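Local coordinates for protein 7beta-hydroxysteroid dehydrogenase (Collinsella aerofaciens, PDB 5FYD) that reduces the 7-oxo group of 7-oxolithocholate with NADPH to give the bile acid ursodeoxycholate, as a homodimeric short-chain dehydrogenase/reductase, at residues A[38-43]-A[64-69]; A[10-15]-A[34-39]; A[90-95]-A[112-117]; A[188-193]-A[211-216]. All blocks are in the same frame, centred on the assembly; numbering follows the deposited sequence.

In the fold
Contacts 1, 2 and 3 touch one another; contact 4, after strand 179-186 of the same Rossmann sheet, lies about 20 Å away, centre to centre. Contact 2 is the core piece: two neighbouring strands of the parallel sheet, held by backbone bonds and apolar side chains. Contact 1 shares strand 34-39 with it and continues outward, where the NADP(+) site runs from the buried Phe67 to exposed charged residues. In contact 3 a loop meets helix 105-132 through an asparagine and a tyrosine, and it touches contact 1 at Phe67 and Ser68. Contact 4, partly buried and beside the second subunit, joins two loops that lead into helices, mainly through backbone atoms and a proline.

Contact 1 of 4, residues A[38-43]-A[64-69]; sequences VGRREE and RADFSQ
Val38 and Phe67 form the tight half of this contact: CG1 of Val38 comes obliquely to the ring, 3.6 Å from CZ of Phe67. The methyl is turned that way because CG1 stands anti to the backbone N (chi1 -169°), and it also rests on CB of Ala65. Leu14 and Ala92 pack on the same phenylalanine, which is buried. Next to this patch Ala65 N bonds to Gly39 O at 3.0 Å, and Arg64 CA makes a CA-H...O contact with the same oxygen. Here the parallel pairing of strands 34-39 and 60-64 ends and the chains run into loops.

The other half is looser and faces solvent. CA of Arg40 sits over one face of the Arg64 guanidinium, toward its rim. The Glu42 side chain crosses that of Arg64 at about a right angle, but Glu42 OE1 remains 5.2 Å from Arg64 NE. Asp66 OD1 is held by Ser68 OG at 2.7 Å and by Ser68 N in an Asx turn.

Arg40, Arg41, Asp66 and Phe67 all bind NADP(+); arginines just after the second strand are consistent with a preference for the phosphorylated cofactor, whose 2'-phosphate they would probably meet.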
loop_
_atom_site.group_PDB
_atom_site.type_symbol
_atom_site.label_atom_id
_atom_site.label_comp_id
_atom_site.label_asym_id
_atom_site.label_seq_id
_atom_site.Cartn_x
_atom_site.Cartn_y
_atom_site.Cartn_z
ATOM N N VAL A 38 16.028 -12.799 -6.953
ATOM C CA VAL A 38 15.098 -13.789 -6.446
ATOM C C VAL A 38 13.853 -13.123 -5.931
ATOM O O VAL A 38 13.905 -12.076 -5.239
ATOM C CB VAL A 38 15.713 -14.609 -5.305
ATOM C CG1 VAL A 38 14.824 -15.806 -4.972
ATOM C CG2 VAL A 38 17.139 -15.044 -5.632
ATOM N N GLY A 39 12.718 -13.735 -6.269
ATOM C CA GLY A 39 11.429 -13.247 -5.810
ATOM C C GLY A 39 10.307 -14.085 -6.369
ATOM O O GLY A 39 10.542 -14.977 -7.162
ATOM N N ARG A 40 9.085 -13.794 -5.938
ATOM C CA ARG A 40 7.933 -14.604 -6.359
ATOM C C ARG A 40 7.359 -14.223 -7.733
ATOM O O ARG A 40 6.783 -15.068 -8.390
ATOM C CB ARG A 40 6.834 -14.667 -5.290
ATOM C CG ARG A 40 6.420 -13.373 -4.654
ATOM C CD ARG A 40 5.136 -13.574 -3.858
ATOM N NE ARG A 40 4.001 -13.554 -4.770
ATOM C CZ ARG A 40 3.395 -12.448 -5.222
ATOM N NH1 ARG A 40 3.786 -11.229 -4.841
ATOM N NH2 ARG A 40 2.379 -12.562 -6.073
ATOM N N ARG A 41 7.548 -12.973 -8.161
ATOM C CA ARG A 41 6.991 -12.477 -9.425
ATOM C C ARG A 41 7.977 -12.652 -10.583
ATOM O O ARG A 41 8.735 -11.735 -10.917
ATOM C CB ARG A 41 6.553 -11.026 -9.278
ATOM C CG ARG A 41 5.236 -10.891 -8.525
ATOM C CD ARG A 41 4.735 -9.461 -8.525
ATOM N NE ARG A 41 5.644 -8.596 -7.772
ATOM C CZ ARG A 41 5.387 -7.998 -6.606
ATOM N NH1 ARG A 41 4.217 -8.140 -5.974
ATOM N NH2 ARG A 41 6.330 -7.237 -6.051
ATOM N N GLU A 42 7.942 -13.838 -11.186
ATOM C CA GLU A 42 8.931 -14.247 -12.191
ATOM C C GLU A 42 8.961 -13.352 -13.430
ATOM O O GLU A 42 10.033 -13.024 -13.953
ATOM C CB GLU A 42 8.698 -15.698 -12.614
ATOM C CG GLU A 42 9.657 -16.183 -13.697
ATOM C CD GLU A 42 9.911 -17.681 -13.671
ATOM O OE1 GLU A 42 9.036 -18.446 -13.226
ATOM O OE2 GLU A 42 11.002 -18.093 -14.111
ATOM N N GLU A 43 7.781 -12.994 -13.918
ATOM C CA GLU A 43 7.671 -12.096 -15.064
ATOM C C GLU A 43 8.361 -10.746 -14.802
ATOM O O GLU A 43 9.125 -10.257 -15.631
ATOM C CB GLU A 43 6.194 -11.936 -15.485
ATOM C CG GLU A 43 5.287 -11.133 -14.544
ATOM C CD GLU A 43 5.142 -11.683 -13.114
ATOM O OE1 GLU A 43 5.103 -12.931 -12.901
ATOM O OE2 GLU A 43 5.046 -10.849 -12.191
ATOM N N ARG A 64 12.772 -17.863 -9.338
ATOM C CA ARG A 64 11.460 -17.700 -8.768
ATOM C C ARG A 64 11.403 -18.497 -7.474
ATOM O O ARG A 64 11.629 -19.706 -7.480
ATOM C CB ARG A 64 10.351 -18.171 -9.724
ATOM C CG ARG A 64 8.995 -17.660 -9.258
ATOM C CD ARG A 64 7.816 -18.586 -9.508
ATOM N NE ARG A 64 6.720 -18.198 -8.593
ATOM C CZ ARG A 64 6.506 -18.690 -7.360
ATOM N NH1 ARG A 64 7.268 -19.655 -6.838
ATOM N NH2 ARG A 64 5.482 -18.230 -6.643
ATOM N N ALA A 65 11.176 -17.800 -6.358
ATOM C CA ALA A 65 10.938 -18.444 -5.073
ATOM C C ALA A 65 10.040 -17.576 -4.217
ATOM O O ALA A 65 10.132 -16.340 -4.249
ATOM C CB ALA A 65 12.241 -18.735 -4.344
ATOM N N ASP A 66 9.163 -18.224 -3.451
ATOM C CA ASP A 66 8.273 -17.516 -2.546
ATOM C C ASP A 66 8.834 -17.756 -1.160
ATOM O O ASP A 66 8.805 -18.884 -0.663
ATOM C CB ASP A 66 6.857 -18.072 -2.696
ATOM C CG ASP A 66 5.862 -17.414 -1.783
ATOM O OD1 ASP A 66 6.246 -16.834 -0.733
ATOM O OD2 ASP A 66 4.661 -17.462 -2.139
ATOM N N PHE A 67 9.374 -16.706 -0.526
ATOM C CA PHE A 67 10.087 -16.911 0.750
ATOM C C PHE A 67 9.199 -17.313 1.926
ATOM O O PHE A 67 9.721 -17.664 2.989
ATOM C CB PHE A 67 10.891 -15.661 1.143
ATOM C CG PHE A 67 11.889 -15.232 0.106
ATOM C CD1 PHE A 67 12.696 -16.144 -0.538
ATOM C CD2 PHE A 67 11.978 -13.912 -0.256
ATOM C CE1 PHE A 67 13.607 -15.742 -1.504
ATOM C CE2 PHE A 67 12.877 -13.494 -1.230
ATOM C CZ PHE A 67 13.698 -14.414 -1.851
ATOM N N SER A 68 7.874 -17.197 1.764
ATOM C CA SER A 68 6.928 -17.668 2.769
ATOM C C SER A 68 6.763 -19.183 2.723
ATOM O O SER A 68 6.083 -19.733 3.595
ATOM C CB SER A 68 5.545 -17.023 2.582
ATOM O OG SER A 68 4.862 -17.567 1.449
ATOM N N GLN A 69 7.315 -19.850 1.702
ATOM C CA GLN A 69 7.046 -21.282 1.462
ATOM C C GLN A 69 8.230 -22.149 1.819
ATOM O O GLN A 69 9.389 -21.777 1.573
ATOM C CB GLN A 69 6.693 -21.515 -0.006
ATOM C CG GLN A 69 5.423 -20.820 -0.464
ATOM C CD GLN A 69 4.205 -21.354 0.257
ATOM O OE1 GLN A 69 4.022 -22.564 0.349
ATOM N NE2 GLN A 69 3.401 -20.462 0.830
#

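Contact 2 of 4, residues A[10-15]-A[34-39]; sequences WGLILG and NVVMVG
Gly11 reaches both ways along strand 34-39: its N bonds to Asn34 O at 2.9 Å, and its O accepts from Val36 N at 2.8 Å. Ile13 repeats the pattern, N to Val36 O and O from Val38 N. Gly15 N then closes the series on Val38 O at 2.8 Å.

Strands 10-14 and 34-39, with helix 19-30 between them, make the first beta-alpha-beta unit of the Rossmann fold. Gly15 opens the glycine-rich loop that continues through Gly19 and Gly21 of the NADP(+) site; with its backbone angles a side chain would collide with the carbonyl oxygen of Leu14.

Side chains pack on the two faces of the pair. On the face of Trp10, Leu12 and Leu14, the indole lies over Asn34, whose CB sits 3.3 Å from the centroid of the six-membered ring in a CH-pi contact. The Asn34 amide is turned 52° from the indole plane, and its OD1 accepts from Glu59 N. CE3 of Trp10 also meets Val36 CG2 at 3.6 Å. With CG of Leu12 anti to the backbone N (chi1 173°), its CD1 branch fits between two valines, touching Val36 CG1 and, at 3.6 Å, Val38 CG2; Leu14 CD2 lies alongside the latter methyl. On the Ile13 face, Ile13 and Val35 both pack against Cys25 of helix 19-30.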
loop_
_atom_site.group_PDB
_atom_site.type_symbol
_atom_site.label_atom_id
_atom_site.label_comp_id
_atom_site.label_asym_id
_atom_site.label_seq_id
_atom_site.Cartn_x
_atom_site.Cartn_y
_atom_site.Cartn_z
ATOM N N TRP A 10 29.431 -12.872 -8.256
ATOM C CA TRP A 10 27.990 -12.799 -8.231
ATOM C C TRP A 10 27.468 -12.246 -6.907
ATOM O O TRP A 10 27.985 -12.580 -5.842
ATOM C CB TRP A 10 27.380 -14.178 -8.465
ATOM C CG TRP A 10 27.562 -14.688 -9.860
ATOM C CD1 TRP A 10 28.655 -15.314 -10.372
ATOM C CD2 TRP A 10 26.597 -14.635 -10.903
ATOM N NE1 TRP A 10 28.437 -15.647 -11.692
ATOM C CE2 TRP A 10 27.187 -15.231 -12.049
ATOM C CE3 TRP A 10 25.295 -14.119 -10.997
ATOM C CZ2 TRP A 10 26.503 -15.371 -13.247
ATOM C CZ3 TRP A 10 24.620 -14.226 -12.187
ATOM C CH2 TRP A 10 25.226 -14.848 -13.315
ATOM N N GLY A 11 26.434 -11.419 -6.998
ATOM C CA GLY A 11 25.686 -10.954 -5.828
ATOM C C GLY A 11 24.263 -11.464 -5.891
ATOM O O GLY A 11 23.689 -11.604 -6.969
ATOM N N LEU A 12 23.701 -11.743 -4.723
ATOM C CA LEU A 12 22.412 -12.387 -4.579
ATOM C C LEU A 12 21.499 -11.424 -3.876
ATOM O O LEU A 12 21.748 -11.055 -2.711
ATOM C CB LEU A 12 22.587 -13.653 -3.749
ATOM C CG LEU A 12 21.366 -14.434 -3.314
ATOM C CD1 LEU A 12 20.530 -14.878 -4.498
ATOM C CD2 LEU A 12 21.790 -15.625 -2.501
ATOM N N ILE A 13 20.438 -11.014 -4.556
ATOM C CA ILE A 13 19.448 -10.151 -3.966
ATOM C C ILE A 13 18.181 -10.957 -3.713
ATOM O O ILE A 13 17.493 -11.386 -4.655
ATOM C CB ILE A 13 19.132 -8.936 -4.869
ATOM C CG1 ILE A 13 20.439 -8.229 -5.306
ATOM C CG2 ILE A 13 18.160 -7.984 -4.180
ATOM C CD1 ILE A 13 21.390 -7.871 -4.183
ATOM N N LEU A 14 17.864 -11.136 -2.437
ATOM C CA LEU A 14 16.725 -11.955 -2.015
ATOM C C LEU A 14 15.536 -11.028 -1.758
ATOM O O LEU A 14 15.403 -10.428 -0.674
ATOM C CB LEU A 14 17.090 -12.784 -0.789
ATOM C CG LEU A 14 18.261 -13.723 -1.074
ATOM C CD1 LEU A 14 19.099 -14.049 0.145
ATOM C CD2 LEU A 14 17.715 -14.973 -1.764
ATOM N N GLY A 15 14.683 -10.888 -2.776
ATOM C CA GLY A 15 13.569 -9.956 -2.762
ATOM C C GLY A 15 13.869 -8.803 -3.691
ATOM O O GLY A 15 14.013 -7.669 -3.243
ATOM N N ASN A 34 27.720 -9.652 -11.348
ATOM C CA ASN A 34 26.617 -10.366 -11.982
ATOM C C ASN A 34 25.556 -10.561 -10.903
ATOM O O ASN A 34 25.900 -10.611 -9.734
ATOM C CB ASN A 34 27.097 -11.696 -12.535
ATOM C CG ASN A 34 28.218 -11.531 -13.544
ATOM O OD1 ASN A 34 28.121 -10.725 -14.486
ATOM N ND2 ASN A 34 29.286 -12.285 -13.361
ATOM N N VAL A 35 24.290 -10.658 -11.293
ATOM C CA VAL A 35 23.198 -10.529 -10.323
ATOM C C VAL A 35 22.305 -11.763 -10.348
ATOM O O VAL A 35 21.757 -12.099 -11.385
ATOM C CB VAL A 35 22.360 -9.288 -10.616
ATOM C CG1 VAL A 35 21.292 -9.092 -9.566
ATOM C CG2 VAL A 35 23.243 -8.046 -10.689
ATOM N N VAL A 36 22.148 -12.402 -9.185
ATOM C CA VAL A 36 21.126 -13.420 -8.997
ATOM C C VAL A 36 19.992 -12.691 -8.319
ATOM O O VAL A 36 20.174 -12.174 -7.214
ATOM C CB VAL A 36 21.599 -14.589 -8.101
ATOM C CG1 VAL A 36 20.546 -15.672 -8.069
ATOM C CG2 VAL A 36 22.902 -15.158 -8.586
ATOM N N MET A 37 18.840 -12.640 -8.974
ATOM C CA MET A 37 17.682 -11.913 -8.469
ATOM C C MET A 37 16.562 -12.896 -8.172
ATOM O O MET A 37 16.224 -13.749 -9.018
ATOM C CB MET A 37 17.221 -10.826 -9.454
ATOM C CG MET A 37 16.868 -11.275 -10.848
ATOM S SD MET A 37 16.538 -9.805 -11.858
ATOM C CE MET A 37 18.200 -9.218 -12.028
ATOM N N VAL A 38 16.028 -12.799 -6.953
ATOM C CA VAL A 38 15.098 -13.789 -6.446
ATOM C C VAL A 38 13.853 -13.123 -5.931
ATOM O O VAL A 38 13.905 -12.076 -5.239
ATOM C CB VAL A 38 15.713 -14.609 -5.305
ATOM C CG1 VAL A 38 14.824 -15.806 -4.972
ATOM C CG2 VAL A 38 17.139 -15.044 -5.632
ATOM N N GLY A 39 12.718 -13.735 -6.269
ATOM C CA GLY A 39 11.429 -13.247 -5.810
ATOM C C GLY A 39 10.307 -14.085 -6.369
ATOM O O GLY A 39 10.542 -14.977 -7.162
#

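Contact 3 of 4, residues A[90-95]-A[112-117]; sequences YVACLH and INVNVV
Asn115 grips the backbone of Leu94 with both ends of its amide: ND2 donates to Leu94 O at 2.9 Å, while OD1 accepts from Leu94 N at 3.2 Å on an in-plane lone pair. This joins the loop after the fourth strand of the Rossmann sheet to helix 105-132, where classical short-chain dehydrogenases carry a conserved asparagine at a helix distortion. A wider pi-type turn is present there: Val116 N and Val117 N both bond to Ile112 O. Next in the loop, His95 stacks on Tyr156, the inferred proton acceptor.

With chi1 at -57°, CG of Asn115 stands anti to its carbonyl carbon; Leu94 O lies only 7° out of the amide plane, and the two bonds fix the rotation about CB-CG. An alanine here would probably leave Leu94 N and O and a water without these mates, the loop then held to the helix mainly by Val114 and Tyr90.

CG1 of Val114, anti to the backbone N (chi1 180°), lies 3.7 Å from Cys93 CA, and CG2 meets Leu94 CB at 3.8 Å. Tyr90 OH donates to Val114 O at 2.6 Å, the oxygen at the ring edge. The water donates to Ala92 O at 2.6 Å and Asn115 OD1 at 2.8 Å.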
loop_
_atom_site.group_PDB
_atom_site.type_symbol
_atom_site.label_atom_id
_atom_site.label_comp_id
_atom_site.label_asym_id
_atom_site.label_seq_id
_atom_site.Cartn_x
_atom_site.Cartn_y
_atom_site.Cartn_z
ATOM N N TYR A 90 19.421 -9.754 2.112
ATOM C CA TYR A 90 18.064 -10.185 2.391
ATOM C C TYR A 90 17.163 -8.963 2.529
ATOM O O TYR A 90 17.308 -8.189 3.482
ATOM C CB TYR A 90 17.988 -11.063 3.631
ATOM C CG TYR A 90 16.735 -11.898 3.631
ATOM C CD1 TYR A 90 16.709 -13.090 2.932
ATOM C CD2 TYR A 90 15.590 -11.499 4.279
ATOM C CE1 TYR A 90 15.596 -13.887 2.888
ATOM C CE2 TYR A 90 14.450 -12.286 4.246
ATOM C CZ TYR A 90 14.453 -13.492 3.537
ATOM O OH TYR A 90 13.331 -14.322 3.466
ATOM N N VAL A 91 16.279 -8.795 1.542
ATOM C CA VAL A 91 15.401 -7.643 1.425
ATOM C C VAL A 91 13.930 -7.981 1.645
ATOM O O VAL A 91 13.165 -7.122 2.053
ATOM C CB VAL A 91 15.507 -7.003 0.009
ATOM C CG1 VAL A 91 14.701 -5.701 -0.056
ATOM C CG2 VAL A 91 16.947 -6.770 -0.365
ATOM N N ALA A 92 13.527 -9.214 1.393
ATOM C CA ALA A 92 12.114 -9.559 1.424
ATOM C C ALA A 92 11.542 -9.397 2.811
ATOM O O ALA A 92 12.238 -9.626 3.800
ATOM C CB ALA A 92 11.916 -10.984 0.990
ATOM N N CYS A 93 10.274 -9.013 2.884
ATOM C CA CYS A 93 9.585 -8.930 4.157
ATOM C C CYS A 93 8.099 -9.116 3.947
ATOM O O CYS A 93 7.546 -8.721 2.911
ATOM C CB CYS A 93 9.852 -7.586 4.834
ATOM S SG CYS A 93 8.907 -6.234 4.112
ATOM N N LEU A 94 7.455 -9.699 4.951
ATOM C CA LEU A 94 6.025 -9.947 4.922
ATOM C C LEU A 94 5.450 -9.466 6.231
ATOM O O LEU A 94 5.918 -9.839 7.306
ATOM C CB LEU A 94 5.714 -11.429 4.696
ATOM C CG LEU A 94 4.234 -11.806 4.602
ATOM C CD1 LEU A 94 3.523 -11.087 3.469
ATOM C CD2 LEU A 94 4.065 -13.313 4.479
ATOM N N HIS A 95 4.419 -8.642 6.129
ATOM C CA HIS A 95 3.678 -8.214 7.308
ATOM C C HIS A 95 2.194 -8.270 7.008
ATOM O O HIS A 95 1.777 -8.419 5.863
ATOM C CB HIS A 95 4.135 -6.834 7.801
ATOM C CG HIS A 95 4.365 -5.825 6.714
ATOM N ND1 HIS A 95 3.339 -5.112 6.131
ATOM C CD2 HIS A 95 5.509 -5.380 6.135
ATOM C CE1 HIS A 95 3.838 -4.276 5.235
ATOM N NE2 HIS A 95 5.151 -4.426 5.210
ATOM N N ILE A 112 6.800 -15.780 9.779
ATOM C CA ILE A 112 7.994 -16.426 10.316
ATOM C C ILE A 112 8.929 -16.939 9.199
ATOM O O ILE A 112 10.171 -16.804 9.266
ATOM C CB ILE A 112 7.607 -17.581 11.260
ATOM C CG1 ILE A 112 7.154 -17.015 12.590
ATOM C CG2 ILE A 112 8.777 -18.562 11.432
ATOM C CD1 ILE A 112 6.434 -18.029 13.461
ATOM N N ASN A 113 8.332 -17.553 8.190
ATOM C CA ASN A 113 9.121 -18.079 7.086
ATOM C C ASN A 113 9.869 -16.988 6.330
ATOM O O ASN A 113 11.051 -17.130 6.043
ATOM C CB ASN A 113 8.244 -18.886 6.153
ATOM C CG ASN A 113 7.938 -20.242 6.714
ATOM O OD1 ASN A 113 8.533 -20.654 7.710
ATOM N ND2 ASN A 113 7.047 -20.950 6.077
ATOM N N VAL A 114 9.191 -15.897 6.035
ATOM C CA VAL A 114 9.846 -14.806 5.290
ATOM C C VAL A 114 10.888 -14.089 6.146
ATOM O O VAL A 114 12.036 -13.891 5.715
ATOM C CB VAL A 114 8.821 -13.767 4.734
ATOM C CG1 VAL A 114 9.560 -12.661 3.987
ATOM C CG2 VAL A 114 7.820 -14.436 3.803
ATOM N N ASN A 115 10.518 -13.701 7.360
ATOM C CA ASN A 115 11.342 -12.765 8.119
ATOM C C ASN A 115 12.392 -13.446 8.992
ATOM O O ASN A 115 13.372 -12.803 9.405
ATOM C CB ASN A 115 10.454 -11.854 8.983
ATOM C CG ASN A 115 9.427 -11.089 8.163
ATOM O OD1 ASN A 115 9.702 -10.630 7.050
ATOM N ND2 ASN A 115 8.255 -10.932 8.709
ATOM N N VAL A 116 12.178 -14.720 9.295
ATOM C CA VAL A 116 13.050 -15.474 10.211
ATOM C C VAL A 116 13.698 -16.699 9.573
ATOM O O VAL A 116 14.939 -16.817 9.557
ATOM C CB VAL A 116 12.293 -15.872 11.497
ATOM C CG1 VAL A 116 13.197 -16.657 12.446
ATOM C CG2 VAL A 116 11.764 -14.611 12.188
ATOM N N VAL A 117 12.894 -17.653 9.103
ATOM C CA VAL A 117 13.434 -18.938 8.671
ATOM C C VAL A 117 14.187 -18.884 7.340
ATOM O O VAL A 117 15.360 -19.310 7.270
ATOM C CB VAL A 117 12.356 -20.037 8.647
ATOM C CG1 VAL A 117 12.910 -21.348 8.100
ATOM C CG2 VAL A 117 11.740 -20.202 10.038
HETATM O O HOH W 1 12.093 -9.246 6.357
#

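Contact 4 of 4, residues A[188-193]-A[211-216]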
loop_
_atom_site.group_PDB
_atom_site.type_symbol
_atom_site.label_atom_id
_atom_site.label_comp_id
_atom_site.label_asym_id
_atom_site.label_seq_id
_atom_site.Cartn_x
_atom_site.Cartn_y
_atom_site.Cartn_z
ATOM N N THR A 188 10.360 5.023 6.600
ATOM C CA THR A 188 9.442 5.158 5.485
ATOM C C THR A 188 10.222 5.449 4.203
ATOM O O THR A 188 11.067 6.340 4.170
ATOM C CB THR A 188 8.415 6.238 5.825
ATOM O OG1 THR A 188 7.774 5.845 7.045
ATOM C CG2 THR A 188 7.409 6.411 4.720
ATOM N N THR A 189 9.974 4.627 3.192
ATOM C CA THR A 189 10.737 4.614 1.962
ATOM C C THR A 189 9.770 4.812 0.790
ATOM O O THR A 189 8.675 4.266 0.792
ATOM C CB THR A 189 11.466 3.266 1.805
ATOM O OG1 THR A 189 12.296 3.021 2.962
ATOM C CG2 THR A 189 12.312 3.257 0.551
ATOM N N LEU A 190 10.187 5.602 -0.185
ATOM C CA LEU A 190 9.359 5.895 -1.354
ATOM C C LEU A 190 9.284 4.657 -2.248
ATOM O O LEU A 190 10.272 4.257 -2.854
ATOM C CB LEU A 190 9.942 7.078 -2.111
ATOM C CG LEU A 190 9.215 7.604 -3.357
ATOM C CD1 LEU A 190 7.896 8.260 -2.986
ATOM C CD2 LEU A 190 10.116 8.586 -4.084
ATOM N N THR A 191 8.113 4.034 -2.269
ATOM C CA THR A 191 7.821 2.877 -3.105
ATOM C C THR A 191 6.515 3.163 -3.862
ATOM O O THR A 191 5.841 4.172 -3.576
ATOM C CB THR A 191 7.695 1.606 -2.242
ATOM O OG1 THR A 191 6.680 1.787 -1.247
ATOM C CG2 THR A 191 9.020 1.298 -1.544
ATOM N N PRO A 192 6.161 2.304 -4.848
ATOM C CA PRO A 192 4.815 2.431 -5.434
ATOM C C PRO A 192 3.748 2.028 -4.417
ATOM O O PRO A 192 2.663 2.609 -4.401
ATOM C CB PRO A 192 4.836 1.470 -6.637
ATOM C CG PRO A 192 6.234 0.948 -6.749
ATOM C CD PRO A 192 6.927 1.191 -5.445
ATOM N N SER A 193 4.068 1.021 -3.601
ATOM C CA SER A 193 3.324 0.698 -2.379
ATOM C C SER A 193 2.916 1.978 -1.625
ATOM O O SER A 193 1.729 2.180 -1.347
ATOM C CB SER A 193 4.165 -0.214 -1.467
ATOM O OG SER A 193 3.366 -1.183 -0.821
ATOM N N ALA A 211 10.542 10.635 3.977
ATOM C CA ALA A 211 10.739 9.429 3.156
ATOM C C ALA A 211 12.037 9.509 2.368
ATOM O O ALA A 211 12.373 10.549 1.803
ATOM C CB ALA A 211 9.573 9.203 2.211
ATOM N N LEU A 212 12.766 8.394 2.330
ATOM C CA LEU A 212 13.983 8.293 1.546
ATOM C C LEU A 212 13.675 7.506 0.294
ATOM O O LEU A 212 12.764 6.702 0.286
ATOM C CB LEU A 212 15.069 7.552 2.346
ATOM C CG LEU A 212 15.404 8.136 3.719
ATOM C CD1 LEU A 212 16.335 7.183 4.453
ATOM C CD2 LEU A 212 16.031 9.520 3.598
ATOM N N THR A 213 14.442 7.728 -0.759
ATOM C CA THR A 213 14.349 6.882 -1.947
ATOM C C THR A 213 15.106 5.578 -1.723
ATOM O O THR A 213 16.066 5.537 -0.938
ATOM C CB THR A 213 14.902 7.543 -3.205
ATOM O OG1 THR A 213 16.333 7.639 -3.132
ATOM C CG2 THR A 213 14.254 8.930 -3.427
ATOM N N PRO A 214 14.683 4.510 -2.402
ATOM C CA PRO A 214 15.432 3.253 -2.283
ATOM C C PRO A 214 16.920 3.427 -2.607
ATOM O O PRO A 214 17.787 2.864 -1.921
ATOM C CB PRO A 214 14.753 2.344 -3.307
ATOM C CG PRO A 214 13.362 2.888 -3.456
ATOM C CD PRO A 214 13.463 4.365 -3.218
ATOM N N GLU A 215 17.218 4.217 -3.638
ATOM C CA GLU A 215 18.603 4.452 -4.034
ATOM C C GLU A 215 19.449 5.100 -2.956
ATOM O O GLU A 215 20.603 4.721 -2.796
ATOM C CB GLU A 215 18.684 5.276 -5.317
ATOM C CG GLU A 215 18.416 4.419 -6.533
ATOM C CD GLU A 215 18.401 5.188 -7.837
ATOM O OE1 GLU A 215 18.979 6.302 -7.910
ATOM O OE2 GLU A 215 17.810 4.651 -8.795
ATOM N N GLU A 216 18.903 6.078 -2.233
ATOM C CA GLU A 216 19.664 6.754 -1.181
ATOM C C GLU A 216 19.929 5.818 -0.002
ATOM O O GLU A 216 20.998 5.876 0.616
ATOM C CB GLU A 216 18.966 8.053 -0.758
ATOM C CG GLU A 216 19.250 9.172 -1.751
ATOM C CD GLU A 216 18.018 9.949 -2.137
ATOM O OE1 GLU A 216 17.114 10.081 -1.283
ATOM O OE2 GLU A 216 17.956 10.401 -3.306
#
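Ala211 starts the contact by bringing its CA to 3.3 Å from Thr188 O, a CA-H...O contact. The same oxygen accepts from Leu212 N at 3.2 Å. Leu212 O takes the N-H of Leu190 at 2.8 Å with a nearly straight bond (171°). These two hydrogen bonds make a single bridge between the backbones. CG2 of Thr189, anti to the backbone N (OG1 chi1 -56°), lies 3.5 Å from Leu212 O, while OG1 bonds to Gly187 O. Thr213 OG1 accepts from Glu216 N, capping the start of helix 214-224, and Thr213 CG2 lies 4.2 Å from Leu190 CD2. Pro214, in the first turn of that helix, lays its ring on the other loop: CD is 3.2 Å from Leu190 O and 4.1 Å from Thr189 CG2. Val20, an NADP(+)-binding residue, and Ala23 also touch this proline. An alanine here would lack CG and CD, and would probably open a gap beside Leu190 O and Thr189 CG2.

Thr188 OG1 is bonded to Gly200 and Gly201 of the second subunit. The excursion after strand 179-186, with helices 192-195 and 202-208, is consistent with the family's substrate-binding loop; its base, closed by backbone bonds and apolar contacts, would depend little on ionisation.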